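Local coordinates for protein CalG4 (Micromonospora echinospora, PDB 3IA7) that belongs to the GT-B clan of proteins, whose members are built from two Rossmann-like domains facing each other across a cleft, at residues Gln4-Phe9 and Glu96-Asn101; Gly23-Leu28 and Ile35-Thr40; Ser344-Asp349 and Ala354-Ala359. All blocks are in the same frame, centred on the assembly; numbering follows the deposited sequence.

Contact 1: Gln4-Phe9 and Glu96-Asn101; sequences QRHILF and EALGDN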
loop_
_atom_site.group_PDB
_atom_site.type_symbol
_atom_site.label_atom_id
_atom_site.label_comp_id
_atom_site.label_asym_id
_atom_site.label_seq_id
_atom_site.Cartn_x
_atom_site.Cartn_y
_atom_site.Cartn_z
ATOM N N GLN A 4 20.601 15.323 -5.893
ATOM C CA GLN A 4 20.005 14.385 -6.840
ATOM C C GLN A 4 21.077 13.450 -7.401
ATOM O O GLN A 4 22.099 13.909 -7.941
ATOM C CB GLN A 4 19.312 15.117 -8.015
ATOM C CG GLN A 4 18.796 14.151 -9.155
ATOM C CD GLN A 4 18.193 14.885 -10.353
ATOM O OE1 GLN A 4 17.478 15.883 -10.191
ATOM N NE2 GLN A 4 18.494 14.406 -11.561
ATOM N N ARG A 5 20.828 12.154 -7.264
ATOM C CA ARG A 5 21.632 11.121 -7.855
ATOM C C ARG A 5 20.851 10.358 -8.924
ATOM O O ARG A 5 19.663 10.297 -8.901
ATOM C CB ARG A 5 22.183 10.175 -6.808
ATOM C CG ARG A 5 22.541 10.802 -5.499
ATOM C CD ARG A 5 23.676 11.710 -5.595
ATOM N NE ARG A 5 24.822 11.049 -6.138
ATOM C CZ ARG A 5 25.835 10.593 -5.431
ATOM N NH1 ARG A 5 26.829 9.978 -6.031
ATOM N NH2 ARG A 5 25.832 10.738 -4.151
ATOM N N HIS A 6 21.566 9.811 -9.875
ATOM C CA HIS A 6 20.946 8.992 -10.892
ATOM C C HIS A 6 21.107 7.534 -10.446
ATOM O O HIS A 6 22.233 6.998 -10.348
ATOM C CB HIS A 6 21.578 9.214 -12.270
ATOM C CG HIS A 6 20.892 8.441 -13.362
ATOM N ND1 HIS A 6 21.415 8.309 -14.631
ATOM C CD2 HIS A 6 19.725 7.751 -13.365
ATOM C CE1 HIS A 6 20.586 7.593 -15.376
ATOM N NE2 HIS A 6 19.552 7.244 -14.636
ATOM N N ILE A 7 19.981 6.908 -10.123
ATOM C CA ILE A 7 20.046 5.586 -9.546
ATOM C C ILE A 7 19.388 4.600 -10.496
ATOM O O ILE A 7 18.214 4.782 -10.865
ATOM C CB ILE A 7 19.342 5.572 -8.154
ATOM C CG1 ILE A 7 20.068 6.560 -7.183
ATOM C CG2 ILE A 7 19.381 4.115 -7.634
ATOM C CD1 ILE A 7 19.474 6.604 -5.755
ATOM N N LEU A 8 20.114 3.571 -10.916
ATOM C CA LEU A 8 19.516 2.558 -11.812
ATOM C C LEU A 8 19.123 1.291 -11.047
ATOM O O LEU A 8 19.936 0.767 -10.249
ATOM C CB LEU A 8 20.443 2.219 -12.958
ATOM C CG LEU A 8 20.007 0.966 -13.728
ATOM C CD1 LEU A 8 18.976 1.404 -14.755
ATOM C CD2 LEU A 8 21.188 0.345 -14.418
ATOM N N PHE A 9 17.889 0.842 -11.258
ATOM C CA PHE A 9 17.446 -0.452 -10.715
ATOM C C PHE A 9 17.438 -1.482 -11.835
ATOM O O PHE A 9 16.840 -1.292 -12.883
ATOM C CB PHE A 9 16.022 -0.352 -10.158
ATOM C CG PHE A 9 15.925 0.264 -8.814
ATOM C CD1 PHE A 9 16.276 1.603 -8.601
ATOM C CD2 PHE A 9 15.416 -0.472 -7.748
ATOM C CE1 PHE A 9 16.159 2.188 -7.320
ATOM C CE2 PHE A 9 15.280 0.104 -6.462
ATOM C CZ PHE A 9 15.675 1.449 -6.251
ATOM N N GLU A 96 23.059 -0.702 -23.397
ATOM C CA GLU A 96 22.617 -0.057 -24.626
ATOM C C GLU A 96 21.901 1.266 -24.289
ATOM O O GLU A 96 22.185 2.298 -24.899
ATOM C CB GLU A 96 21.713 -1.011 -25.436
ATOM C CG GLU A 96 21.253 -0.496 -26.825
ATOM C CD GLU A 96 20.326 0.699 -26.731
ATOM O OE1 GLU A 96 19.299 0.659 -26.007
ATOM O OE2 GLU A 96 20.623 1.726 -27.400
ATOM N N ALA A 97 20.997 1.236 -23.315
ATOM C CA ALA A 97 20.214 2.407 -22.929
ATOM C C ALA A 97 21.000 3.534 -22.253
ATOM O O ALA A 97 20.737 4.700 -22.524
ATOM C CB ALA A 97 19.031 2.031 -22.062
ATOM N N LEU A 98 21.931 3.193 -21.387
ATOM C CA LEU A 98 22.694 4.215 -20.688
ATOM C C LEU A 98 23.931 4.651 -21.502
ATOM O O LEU A 98 24.365 5.810 -21.435
ATOM C CB LEU A 98 23.066 3.731 -19.292
ATOM C CG LEU A 98 22.004 3.762 -18.190
ATOM C CD1 LEU A 98 21.668 5.147 -17.776
ATOM C CD2 LEU A 98 20.688 3.010 -18.562
ATOM N N GLY A 99 24.478 3.732 -22.309
ATOM C CA GLY A 99 25.573 4.106 -23.235
ATOM C C GLY A 99 26.720 4.840 -22.544
ATOM O O GLY A 99 27.281 4.338 -21.588
ATOM N N ASP A 100 27.065 6.036 -23.025
ATOM C CA ASP A 100 28.230 6.737 -22.445
ATOM C C ASP A 100 27.887 7.612 -21.241
ATOM O O ASP A 100 28.727 8.422 -20.803
ATOM C CB ASP A 100 28.990 7.559 -23.515
ATOM C CG ASP A 100 29.780 6.694 -24.479
ATOM O OD1 ASP A 100 30.187 5.558 -24.090
ATOM O OD2 ASP A 100 30.003 7.153 -25.647
ATOM N N ASN A 101 26.687 7.432 -20.696
ATOM C CA ASN A 101 26.173 8.195 -19.551
ATOM C C ASN A 101 25.671 7.345 -18.373
ATOM O O ASN A 101 24.477 7.378 -18.035
ATOM C CB ASN A 101 25.079 9.123 -20.024
ATOM C CG ASN A 101 25.609 10.116 -20.974
ATOM O OD1 ASN A 101 26.612 10.739 -20.671
ATOM N ND2 ASN A 101 25.018 10.221 -22.161
#

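Contact 2: Gly23-Leu28 and Ile35-Thr40; sequences GLVSEL and ITYVTT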
loop_
_atom_site.group_PDB
_atom_site.type_symbol
_atom_site.label_atom_id
_atom_site.label_comp_id
_atom_site.label_asym_id
_atom_site.label_seq_id
_atom_site.Cartn_x
_atom_site.Cartn_y
_atom_site.Cartn_z
ATOM N N GLY A 23 8.360 0.266 -3.229
ATOM C CA GLY A 23 8.392 1.186 -2.066
ATOM C C GLY A 23 9.708 1.983 -2.006
ATOM O O GLY A 23 9.685 3.189 -1.793
ATOM N N LEU A 24 10.844 1.288 -2.175
ATOM C CA LEU A 24 12.158 1.938 -2.226
ATOM C C LEU A 24 12.289 2.900 -3.401
ATOM O O LEU A 24 12.815 3.994 -3.242
ATOM C CB LEU A 24 13.285 0.914 -2.251
ATOM C CG LEU A 24 14.709 1.459 -2.310
ATOM C CD1 LEU A 24 15.041 2.479 -1.143
ATOM C CD2 LEU A 24 15.675 0.228 -2.321
ATOM N N VAL A 25 11.862 2.463 -4.585
ATOM C CA VAL A 25 11.846 3.332 -5.761
ATOM C C VAL A 25 11.149 4.660 -5.443
ATOM O O VAL A 25 11.687 5.733 -5.717
ATOM C CB VAL A 25 11.149 2.639 -6.976
ATOM C CG1 VAL A 25 10.836 3.653 -8.058
ATOM C CG2 VAL A 25 12.038 1.505 -7.536
ATOM N N SER A 26 9.915 4.578 -4.935
ATOM C CA SER A 26 9.122 5.761 -4.662
ATOM C C SER A 26 9.736 6.674 -3.637
ATOM O O SER A 26 9.773 7.900 -3.830
ATOM C CB SER A 26 7.718 5.326 -4.198
ATOM O OG SER A 26 7.124 4.674 -5.312
ATOM N N GLU A 27 10.274 6.073 -2.570
ATOM C CA GLU A 27 10.880 6.848 -1.503
ATOM C C GLU A 27 12.135 7.584 -1.996
ATOM O O GLU A 27 12.352 8.796 -1.701
ATOM C CB GLU A 27 11.198 5.940 -0.297
ATOM C CG GLU A 27 11.676 6.787 0.978
ATOM C CD GLU A 27 10.756 7.951 1.418
ATOM O OE1 GLU A 27 9.522 7.851 1.365
ATOM O OE2 GLU A 27 11.300 9.011 1.828
ATOM N N LEU A 28 12.934 6.910 -2.827
ATOM C CA LEU A 28 14.097 7.601 -3.474
ATOM C C LEU A 28 13.703 8.743 -4.437
ATOM O O LEU A 28 14.314 9.846 -4.429
ATOM C CB LEU A 28 14.973 6.586 -4.229
ATOM C CG LEU A 28 15.731 5.670 -3.204
ATOM C CD1 LEU A 28 16.417 4.526 -3.986
ATOM C CD2 LEU A 28 16.814 6.480 -2.321
ATOM N N ILE A 35 15.394 8.040 -11.024
ATOM C CA ILE A 35 15.384 6.592 -11.026
ATOM C C ILE A 35 15.102 6.036 -12.414
ATOM O O ILE A 35 14.121 6.426 -13.084
ATOM C CB ILE A 35 14.327 5.992 -10.037
ATOM C CG1 ILE A 35 14.285 6.760 -8.698
ATOM C CG2 ILE A 35 14.533 4.420 -9.915
ATOM C CD1 ILE A 35 15.668 6.672 -7.898
ATOM N N THR A 36 16.000 5.168 -12.882
ATOM C CA THR A 36 15.795 4.460 -14.120
ATOM C C THR A 36 15.639 2.995 -13.716
ATOM O O THR A 36 16.318 2.540 -12.791
ATOM C CB THR A 36 17.001 4.650 -15.049
ATOM O OG1 THR A 36 17.145 6.055 -15.372
ATOM C CG2 THR A 36 16.834 3.847 -16.357
ATOM N N TYR A 37 14.784 2.257 -14.406
ATOM C CA TYR A 37 14.415 0.950 -13.915
ATOM C C TYR A 37 14.283 0.010 -15.123
ATOM O O TYR A 37 13.471 0.278 -16.038
ATOM C CB TYR A 37 13.094 1.048 -13.107
ATOM C CG TYR A 37 12.775 -0.182 -12.230
ATOM C CD1 TYR A 37 12.683 -0.064 -10.851
ATOM C CD2 TYR A 37 12.478 -1.422 -12.798
ATOM C CE1 TYR A 37 12.378 -1.153 -10.048
ATOM C CE2 TYR A 37 12.179 -2.552 -11.993
ATOM C CZ TYR A 37 12.148 -2.392 -10.606
ATOM O OH TYR A 37 11.799 -3.459 -9.794
ATOM N N VAL A 38 15.087 -1.069 -15.114
ATOM C CA VAL A 38 15.032 -2.069 -16.183
ATOM C C VAL A 38 13.952 -3.123 -15.901
ATOM O O VAL A 38 13.988 -3.864 -14.868
ATOM C CB VAL A 38 16.428 -2.747 -16.415
ATOM C CG1 VAL A 38 16.400 -3.769 -17.603
ATOM C CG2 VAL A 38 17.566 -1.665 -16.592
ATOM N N THR A 39 13.002 -3.212 -16.832
ATOM C CA THR A 39 11.917 -4.158 -16.696
ATOM C C THR A 39 11.297 -4.504 -18.054
ATOM O O THR A 39 11.827 -4.113 -19.090
ATOM C CB THR A 39 10.830 -3.672 -15.684
ATOM O OG1 THR A 39 9.968 -4.781 -15.361
ATOM C CG2 THR A 39 10.026 -2.422 -16.289
ATOM N N THR A 40 10.227 -5.296 -18.056
ATOM C CA THR A 40 9.579 -5.681 -19.291
ATOM C C THR A 40 8.297 -4.868 -19.480
ATOM O O THR A 40 7.865 -4.193 -18.541
ATOM C CB THR A 40 9.204 -7.184 -19.273
ATOM O OG1 THR A 40 8.285 -7.462 -18.190
ATOM C CG2 THR A 40 10.439 -8.061 -19.201
#

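Contact 3: Ser344-Asp349 and Ala354-Ala359; sequences SVLRPD and ASIREA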
loop_
_atom_site.group_PDB
_atom_site.type_symbol
_atom_site.label_atom_id
_atom_site.label_comp_id
_atom_site.label_asym_id
_atom_site.label_seq_id
_atom_site.Cartn_x
_atom_site.Cartn_y
_atom_site.Cartn_z
ATOM N N SER A 344 0.973 -23.769 10.884
ATOM C CA SER A 344 0.958 -25.182 10.584
ATOM C C SER A 344 0.889 -25.395 9.054
ATOM O O SER A 344 0.763 -24.439 8.268
ATOM C CB SER A 344 -0.219 -25.832 11.301
ATOM O OG SER A 344 -1.433 -25.316 10.795
ATOM N N VAL A 345 1.006 -26.643 8.642
ATOM C CA VAL A 345 1.012 -26.986 7.236
ATOM C C VAL A 345 0.025 -28.125 6.986
ATOM O O VAL A 345 -0.059 -29.055 7.781
ATOM C CB VAL A 345 2.444 -27.339 6.763
ATOM C CG1 VAL A 345 2.995 -28.595 7.468
ATOM C CG2 VAL A 345 2.502 -27.503 5.245
ATOM N N LEU A 346 -0.742 -28.032 5.895
ATOM C CA LEU A 346 -1.550 -29.161 5.433
ATOM C C LEU A 346 -0.915 -29.748 4.184
ATOM O O LEU A 346 -0.460 -29.006 3.312
ATOM C CB LEU A 346 -2.972 -28.728 5.100
ATOM C CG LEU A 346 -3.927 -28.366 6.260
ATOM C CD1 LEU A 346 -5.133 -27.662 5.720
ATOM C CD2 LEU A 346 -4.339 -29.625 6.974
ATOM N N ARG A 347 -0.888 -31.069 4.105
ATOM C CA ARG A 347 -0.454 -31.735 2.859
ATOM C C ARG A 347 -1.602 -31.976 1.887
ATOM O O ARG A 347 -2.764 -31.872 2.279
ATOM C CB ARG A 347 0.310 -33.044 3.134
ATOM C CG ARG A 347 1.586 -32.854 3.970
ATOM C CD ARG A 347 2.518 -31.747 3.445
ATOM N NE ARG A 347 3.639 -31.514 4.357
ATOM C CZ ARG A 347 4.691 -30.731 4.107
ATOM N NH1 ARG A 347 4.806 -30.092 2.939
ATOM N NH2 ARG A 347 5.641 -30.593 5.029
ATOM N N PRO A 348 -1.271 -32.276 0.608
ATOM C CA PRO A 348 -2.260 -32.640 -0.401
ATOM C C PRO A 348 -3.280 -33.682 0.073
ATOM O O PRO A 348 -4.462 -33.540 -0.249
ATOM C CB PRO A 348 -1.395 -33.213 -1.536
ATOM C CG PRO A 348 -0.165 -32.414 -1.462
ATOM C CD PRO A 348 0.091 -32.256 0.020
ATOM N N ASP A 349 -2.861 -34.703 0.824
ATOM C CA ASP A 349 -3.845 -35.680 1.312
ATOM C C ASP A 349 -4.685 -35.207 2.502
ATOM O O ASP A 349 -5.577 -35.902 2.955
ATOM C CB ASP A 349 -3.286 -37.101 1.540
ATOM C CG ASP A 349 -1.841 -37.148 2.072
ATOM O OD1 ASP A 349 -1.231 -36.136 2.485
ATOM O OD2 ASP A 349 -1.295 -38.275 2.053
ATOM N N ALA A 354 -13.412 -31.443 6.279
ATOM C CA ALA A 354 -13.287 -31.598 7.737
ATOM C C ALA A 354 -11.835 -31.442 8.188
ATOM O O ALA A 354 -11.541 -30.892 9.265
ATOM C CB ALA A 354 -13.822 -32.938 8.179
ATOM N N SER A 355 -10.917 -31.948 7.383
ATOM C CA SER A 355 -9.512 -31.758 7.683
ATOM C C SER A 355 -9.126 -30.279 7.695
ATOM O O SER A 355 -8.378 -29.816 8.569
ATOM C CB SER A 355 -8.648 -32.538 6.688
ATOM O OG SER A 355 -7.283 -32.236 6.937
ATOM N N ILE A 356 -9.644 -29.526 6.728
ATOM C CA ILE A 356 -9.363 -28.082 6.638
ATOM C C ILE A 356 -9.915 -27.336 7.851
ATOM O O ILE A 356 -9.203 -26.560 8.496
ATOM C CB ILE A 356 -9.960 -27.474 5.355
ATOM C CG1 ILE A 356 -9.269 -28.037 4.111
ATOM C CG2 ILE A 356 -9.820 -25.940 5.303
ATOM C CD1 ILE A 356 -10.073 -27.779 2.825
ATOM N N ARG A 357 -11.178 -27.570 8.174
ATOM C CA ARG A 357 -11.807 -26.879 9.327
ATOM C C ARG A 357 -11.075 -27.179 10.637
ATOM O O ARG A 357 -10.742 -26.244 11.387
ATOM C CB ARG A 357 -13.301 -27.207 9.411
ATOM C CG ARG A 357 -13.962 -26.782 10.721
ATOM C CD ARG A 357 -15.369 -27.344 10.887
ATOM N NE ARG A 357 -15.464 -28.825 10.991
ATOM C CZ ARG A 357 -15.884 -29.628 10.012
ATOM N NH1 ARG A 357 -16.249 -29.107 8.829
ATOM N NH2 ARG A 357 -15.948 -30.961 10.212
ATOM N N GLU A 358 -10.796 -28.459 10.900
ATOM C CA GLU A 358 -10.114 -28.843 12.161
ATOM C C GLU A 358 -8.695 -28.254 12.253
ATOM O O GLU A 358 -8.276 -27.761 13.303
ATOM C CB GLU A 358 -10.120 -30.373 12.406
ATOM C CG GLU A 358 -11.529 -30.985 12.525
ATOM C CD GLU A 358 -11.527 -32.513 12.715
ATOM O OE1 GLU A 358 -10.457 -33.150 12.612
ATOM O OE2 GLU A 358 -12.604 -33.074 12.968
ATOM N N ALA A 359 -7.966 -28.288 11.146
ATOM C CA ALA A 359 -6.631 -27.698 11.106
ATOM C C ALA A 359 -6.640 -26.191 11.417
ATOM O O ALA A 359 -5.800 -25.672 12.172
ATOM C CB ALA A 359 -5.985 -27.958 9.715
HETATM O O HOH W 1 -3.310 -26.776 12.207
#

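Contact 1: Gln4-Phe9 and Glu96-Asn101
His6 and Leu98 approach from opposite directions and meet at the start of strand 6-10, where the imidazole CE1 lies 3.6 Å from Leu98 CD1. The methyl comes in obliquely at the carbon between the two ring nitrogens, so an apolar group meets a carbon and neither nitrogen is spent on the contact. The other leucine methyl serves a second neighbour two residues along the strand, with Leu98 CD2 4.5 Å from Leu8 CD1. His6 reaches across because CG stands anti to the backbone N (chi1 -176°), and its NE2 is hydrogen-bonded to the hydroxyl of Thr36, which should restrain rotation of the ring.

Leu98 is placed by the end of its helix. A type II' turn follows, closed by the bond from Asn101 N to Leu98 O (2.9 Å), and Gly99 takes the positive phi (51°) that this turn needs and that glycine adopts easily. Pro103 touches His6, Leu8 and Leu98, and Trp123 packs on both leucines. The contact thus ties the end of helix 75-98 to strand 6-10 beside helix 113-123, while Ile7 and Phe9 of the same strand pack against helix 15-30.

Contact 2: Gly23-Leu28 and Ile35-Thr40
Val25 sends its two methyls to different residues of the strand, and this division organises the apolar packing between helix 15-30 and strand 34-39. CG2 sits at the edge of the Tyr37 ring, near its plane, 3.7 Å from Tyr37 CE1 and equally close to CD1; the two side chains cross at about a right angle. CG1, anti to the backbone N (chi1 166°), turns instead to Ile35, whose CG2 is 4.2 Å from Val25 CG1. The longer branch of Ile35 reaches farther along the helix, bringing CD1 to 3.7 Å from Leu28 CB. Branched aliphatic residues suit this layer because each presents two carbon surfaces from one backbone position. Phe9, on the neighbouring strand, also packs on Val25, Leu28 and Ile35.

Polar interactions lie around these carbons. The Tyr37 hydroxyl is hydrogen-bonded to Ser21 OG and Asn11 ND2, while Glu27 forms salt bridges with Arg30 and Arg31 and packs on Ala387 of the second subunit.

The axes of helix 23-28 and strand 35-39 approach to 9.8 Å, with their directions at 158°, nearly antiparallel, as in a beta-alpha-beta unit: helix 15-30 leads from strand 6-10 back to the parallel strand 34-39. Between 23-28 and 35-39 the contact is apolar packing, while the bond between Tyr37 OH and Ser21 OG ties the ring's far end to an earlier turn of the helix, and the two hydroxyl bonds should limit its movement.

Contact 3: Ser344-Asp349 and Ala354-Ala359
Leu346 meets Ala359 because its CG stands anti to the carbonyl carbon (chi1 -72°); chi2 (166°) then extends the chain through CD1, while CD2 branches off to Ala359 and Ser355. The setting is the edge of the Rossmann-like C-terminal domain of a GT-B protein: strand 343-345 is the outermost on its side of the parallel sheet within the chain, and a short loop, beginning at Leu346, leads from it into helix 353-365.

Leu346, the first residue after the strand, carries most of the contact with the helix. Its CD2 lies 3.6 Å from Ala359 CB, and CG and CD1 also border this methyl, so the small alanine lets the leucine lie close against the helix. Leu346 CD2 also touches Ser355 OG (3.9 Å), one helical turn before Ala359, as plain van der Waals contact that asks no bond of the hydroxyl, which is hydrogen-bonded to Gln350 O. The other branch, Leu346 CD1, lies 4.3 Å from Ile356 CA. Ile356 also packs on Ala251, Ala255 and Phe256 of helix 246-256, extending the apolar layer into the domain. Val321 and Val323 touch Leu346 as well.

The connection has its own ties. Gln350 OE1 takes the backbone N-H of Arg347, and Val345 CG2 rests over the centre of the Arg347 guanidinium, 4.0 Å above its plane.

Beside the leucine, the two segments are also bridged through solvent: one water lies 2.8 Å from Ser344 OG and donates to Ala359 O at 2.7 Å.

In the fold
Contacts 1 and 2 belong to one neighbourhood of the N-terminal domain, with centres 12 Å apart, and their strands, 6-10 and 34-39, are neighbours in one sheet. The strands are joined directly, with Phe9 N 2.8 Å from Thr36 O in a probable hydrogen bond, and Phe9 CB packs 3.4 Å from Tyr37 CD1. Contact 3 lies in the other domain, across the centre of the chain: its centre is about 50 Å from that of contact 1 and 40 Å from that of contact 2, and no atoms touch. The side chain of Tyr37 in contact 2 lies about 12 Å from a bound calcium ion, too far to coordinate it.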